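Local coordinates for protein RNA-dependent RNA polymerase (Qualyub virus, PDB 6DX1) that acts as a viral ovarian tumour (OTU) domain cysteine protease, a deubiquitinase carried by a nairovirus polymerase protein and probably cleaving ubiquitin from its conjugates, at residues I116-E121 against A140-H145. Residues are numbered along the deposited sequence; the frame is centred on the assembly and turned at random.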
ATOM      1  N   ILE A 116      -0.512   3.493  -3.828  1.00 15.54           N
ATOM      2  CA  ILE A 116       0.757   4.198  -3.997  1.00 14.72           C
ATOM      3  C   ILE A 116       1.434   4.372  -2.643  1.00 17.96           C
ATOM      4  O   ILE A 116       0.792   4.793  -1.673  1.00 17.47           O
ATOM      5  CB  ILE A 116       0.575   5.568  -4.673  1.00 16.04           C
ATOM      6  CG1 ILE A 116      -0.183   5.411  -5.990  1.00 18.73           C
ATOM      7  CG2 ILE A 116       1.943   6.203  -4.928  1.00 17.52           C
ATOM      8  CD1 ILE A 116      -0.562   6.772  -6.599  1.00 19.23           C
ATOM      9  N   PHE A 117       2.725   4.034  -2.582  1.00 13.96           N
ATOM     10  CA  PHE A 117       3.597   4.347  -1.447  1.00 14.59           C
ATOM     11  C   PHE A 117       4.436   5.565  -1.806  1.00 17.64           C
ATOM     12  O   PHE A 117       5.247   5.502  -2.743  1.00 17.97           O
ATOM     13  CB  PHE A 117       4.568   3.206  -1.129  1.00 15.78           C
ATOM     14  CG  PHE A 117       3.939   1.888  -0.720  1.00 15.39           C
ATOM     15  CD1 PHE A 117       2.574   1.742  -0.509  1.00 19.08           C
ATOM     16  CD2 PHE A 117       4.773   0.776  -0.540  1.00 15.94           C
ATOM     17  CE1 PHE A 117       2.045   0.501  -0.122  1.00 18.93           C
ATOM     18  CE2 PHE A 117       4.254  -0.459  -0.156  1.00 16.76           C
ATOM     19  CZ  PHE A 117       2.900  -0.601   0.055  1.00 17.77           C
ATOM     20  N   TRP A 118       4.307   6.636  -1.028  1.00 14.58           N
ATOM     21  CA  TRP A 118       5.060   7.865  -1.258  1.00 15.54           C
ATOM     22  C   TRP A 118       6.163   7.958  -0.205  1.00 18.92           C
ATOM     23  O   TRP A 118       5.875   8.110   0.989  1.00 17.91           O
ATOM     24  CB  TRP A 118       4.132   9.076  -1.184  1.00 16.11           C
ATOM     25  CG  TRP A 118       3.012   9.121  -2.190  1.00 15.27           C
ATOM     26  CD1 TRP A 118       1.672   8.929  -1.946  1.00 16.57           C
ATOM     27  CD2 TRP A 118       3.122   9.442  -3.585  1.00 18.62           C
ATOM     28  NE1 TRP A 118       0.942   9.100  -3.116  1.00 16.73           N
ATOM     29  CE2 TRP A 118       1.815   9.415  -4.130  1.00 18.34           C
ATOM     30  CE3 TRP A 118       4.202   9.739  -4.429  1.00 19.32           C
ATOM     31  CZ2 TRP A 118       1.557   9.678  -5.483  1.00 19.30           C
ATOM     32  CZ3 TRP A 118       3.943  10.001  -5.776  1.00 19.84           C
ATOM     33  CH2 TRP A 118       2.639   9.965  -6.287  1.00 17.87           C
ATOM     34  N   LYS A 119       7.420   7.889  -0.650  1.00 15.63           N
ATOM     35  CA  LYS A 119       8.564   7.853   0.261  1.00 17.96           C
ATOM     36  C   LYS A 119       8.848   9.232   0.843  1.00 18.65           C
ATOM     37  O   LYS A 119       9.029  10.204   0.101  1.00 17.15           O
ATOM     38  CB  LYS A 119       9.804   7.345  -0.482  1.00 17.94           C
ATOM     39  CG  LYS A 119      11.075   7.351   0.365  1.00 22.21           C
ATOM     40  CD  LYS A 119      12.293   7.021  -0.506  1.00 25.92           C
ATOM     41  CE  LYS A 119      13.542   6.855   0.348  1.00 33.24           C
ATOM     42  NZ  LYS A 119      14.751   6.734  -0.508  1.00 36.20           N
ATOM     43  N   CYS A 120       8.939   9.319   2.171  1.00 18.50           N
ATOM     44  CA  CYS A 120       9.160  10.607   2.821  1.00 17.42           C
ATOM     45  C   CYS A 120       9.967  10.378   4.090  1.00 20.59           C
ATOM     46  O   CYS A 120       9.535   9.617   4.957  1.00 21.46           O
ATOM     47  CB  CYS A 120       7.825  11.293   3.145  1.00 19.64           C
ATOM     48  SG  CYS A 120       7.970  12.832   4.121  1.00 21.33           S
ATOM     49  N   GLU A 121      11.118  11.038   4.205  1.00 20.81           N
ATOM     50  CA  GLU A 121      12.013  10.818   5.331  1.00 24.06           C
ATOM     51  C   GLU A 121      12.158  12.009   6.269  1.00 24.39           C
ATOM     52  O   GLU A 121      12.784  11.863   7.325  1.00 26.84           O
ATOM     53  CB  GLU A 121      13.382  10.400   4.798  1.00 28.62           C
ATOM     54  CG  GLU A 121      13.241   9.174   3.926  1.00 35.42           C
ATOM     55  CD  GLU A 121      14.537   8.728   3.316  1.00 42.67           C
ATOM     56  OE1 GLU A 121      15.020   9.395   2.366  1.00 42.23           O
ATOM     57  OE2 GLU A 121      15.080   7.701   3.790  1.00 45.24           O
ATOM     58  N   ALA A 140      -6.419   6.677  -6.024  1.00 24.89           N
ATOM     59  CA  ALA A 140      -5.569   5.708  -5.349  1.00 19.64           C
ATOM     60  C   ALA A 140      -5.797   5.723  -3.845  1.00 18.28           C
ATOM     61  O   ALA A 140      -6.303   6.696  -3.265  1.00 21.32           O
ATOM     62  CB  ALA A 140      -4.078   5.973  -5.625  1.00 19.25           C
ATOM     63  N   ILE A 141      -5.415   4.609  -3.226  1.00 16.92           N
ATOM     64  CA  ILE A 141      -5.097   4.599  -1.803  1.00 17.55           C
ATOM     65  C   ILE A 141      -3.659   5.094  -1.688  1.00 17.63           C
ATOM     66  O   ILE A 141      -2.731   4.422  -2.145  1.00 18.46           O
ATOM     67  CB  ILE A 141      -5.248   3.205  -1.191  1.00 18.55           C
ATOM     68  CG1 ILE A 141      -6.647   2.642  -1.460  1.00 19.72           C
ATOM     69  CG2 ILE A 141      -4.950   3.252   0.312  1.00 18.51           C
ATOM     70  CD1 ILE A 141      -6.853   1.224  -0.914  1.00 19.50           C
ATOM     71  N   ASN A 142      -3.478   6.268  -1.101  1.00 16.75           N
ATOM     72  CA  ASN A 142      -2.175   6.905  -0.956  1.00 17.19           C
ATOM     73  C   ASN A 142      -1.641   6.683   0.450  1.00 18.68           C
ATOM     74  O   ASN A 142      -2.305   7.034   1.424  1.00 17.82           O
ATOM     75  CB  ASN A 142      -2.276   8.406  -1.235  1.00 17.08           C
ATOM     76  CG  ASN A 142      -2.684   8.702  -2.665  1.00 19.23           C
ATOM     77  OD1 ASN A 142      -1.841   8.749  -3.557  1.00 17.90           O
ATOM     78  ND2 ASN A 142      -3.982   8.882  -2.894  1.00 18.73           N
ATOM     79  N   LEU A 143      -0.428   6.139   0.554  1.00 15.36           N
ATOM     80  CA  LEU A 143       0.206   5.913   1.846  1.00 16.08           C
ATOM     81  C   LEU A 143       1.509   6.701   1.936  1.00 18.39           C
ATOM     82  O   LEU A 143       2.272   6.785   0.963  1.00 17.91           O
ATOM     83  CB  LEU A 143       0.501   4.424   2.068  1.00 17.63           C
ATOM     84  CG  LEU A 143      -0.660   3.432   2.049  1.00 19.34           C
ATOM     85  CD1 LEU A 143      -0.212   2.123   2.686  1.00 24.06           C
ATOM     86  CD2 LEU A 143      -1.876   3.981   2.769  1.00 22.24           C
ATOM     87  N   LEU A 144       1.774   7.277   3.104  1.00 15.42           N
ATOM     88  CA  LEU A 144       3.056   7.927   3.343  1.00 15.57           C
ATOM     89  C   LEU A 144       3.982   6.866   3.919  1.00 19.63           C
ATOM     90  O   LEU A 144       3.706   6.307   4.988  1.00 18.12           O
ATOM     91  CB  LEU A 144       2.916   9.120   4.283  1.00 16.69           C
ATOM     92  CG  LEU A 144       4.150  10.015   4.384  1.00 18.50           C
ATOM     93  CD1 LEU A 144       4.340  10.817   3.091  1.00 17.67           C
ATOM     94  CD2 LEU A 144       4.066  10.959   5.588  1.00 19.75           C
ATOM     95  N   HIS A 145       5.040   6.547   3.184  1.00 15.43           N
ATOM     96  CA  HIS A 145       5.955   5.465   3.539  1.00 16.15           C
ATOM     97  C   HIS A 145       7.208   6.097   4.129  1.00 18.83           C
ATOM     98  O   HIS A 145       8.014   6.686   3.401  1.00 17.93           O
ATOM     99  CB  HIS A 145       6.276   4.631   2.299  1.00 17.33           C
ATOM    100  CG  HIS A 145       7.030   3.377   2.589  1.00 19.66           C
ATOM    101  ND1 HIS A 145       7.625   2.626   1.596  1.00 23.25           N
ATOM    102  CD2 HIS A 145       7.284   2.733   3.754  1.00 23.36           C
ATOM    103  CE1 HIS A 145       8.218   1.576   2.138  1.00 26.33           C
ATOM    104  NE2 HIS A 145       8.028   1.616   3.445  1.00 26.42           N
TER
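Trp118 NE1 gives its hydrogen to Asn142 OD1 at 2.8 Å, an almost straight bond that lies in the indole plane, and the ring and amide are nearly coplanar, 13° apart. Both side chains leave the same face of the sheet and lie side by side, pointing the same way; in each, CG is anti to the carbonyl carbon. The amide is fixed from its other end too, since Asn142 ND2 bonds to Tyr137 O. Between the two strands the backbones form a parallel ladder: Ile116 N to Ile141 O, Leu143 N to Ile116 O, Trp118 N to Leu143 O, His145 N to Trp118 O and Cys120 N to His145 O, at 2.8 to 3.0 Å. Ile116 CG2 rests over the rim of one indole face, while its CD1 touches Ala140 CB at 3.7 Å. Further along, Cys120 CB meets Leu144 CD1 at 3.5 Å.

The opposite face carries Phe117, Leu143 and His145. Phe117 turns its edge toward the imidazole face in an offset edge-to-face pair, centroids 5.5 Å apart and planes at 70°. Phe151 stacks on His145, whose NE2 is hydrogen-bonded to Asp149 OD2, and together they hold the imidazole in place. Leu143 CD1 packs against Phe117 CE1, and Phe42 of helix 41-51 touches both residues. The pairing of 114-120 with 140-146 is thus the parallel centre of the mixed sheet in a papain-like OTU fold.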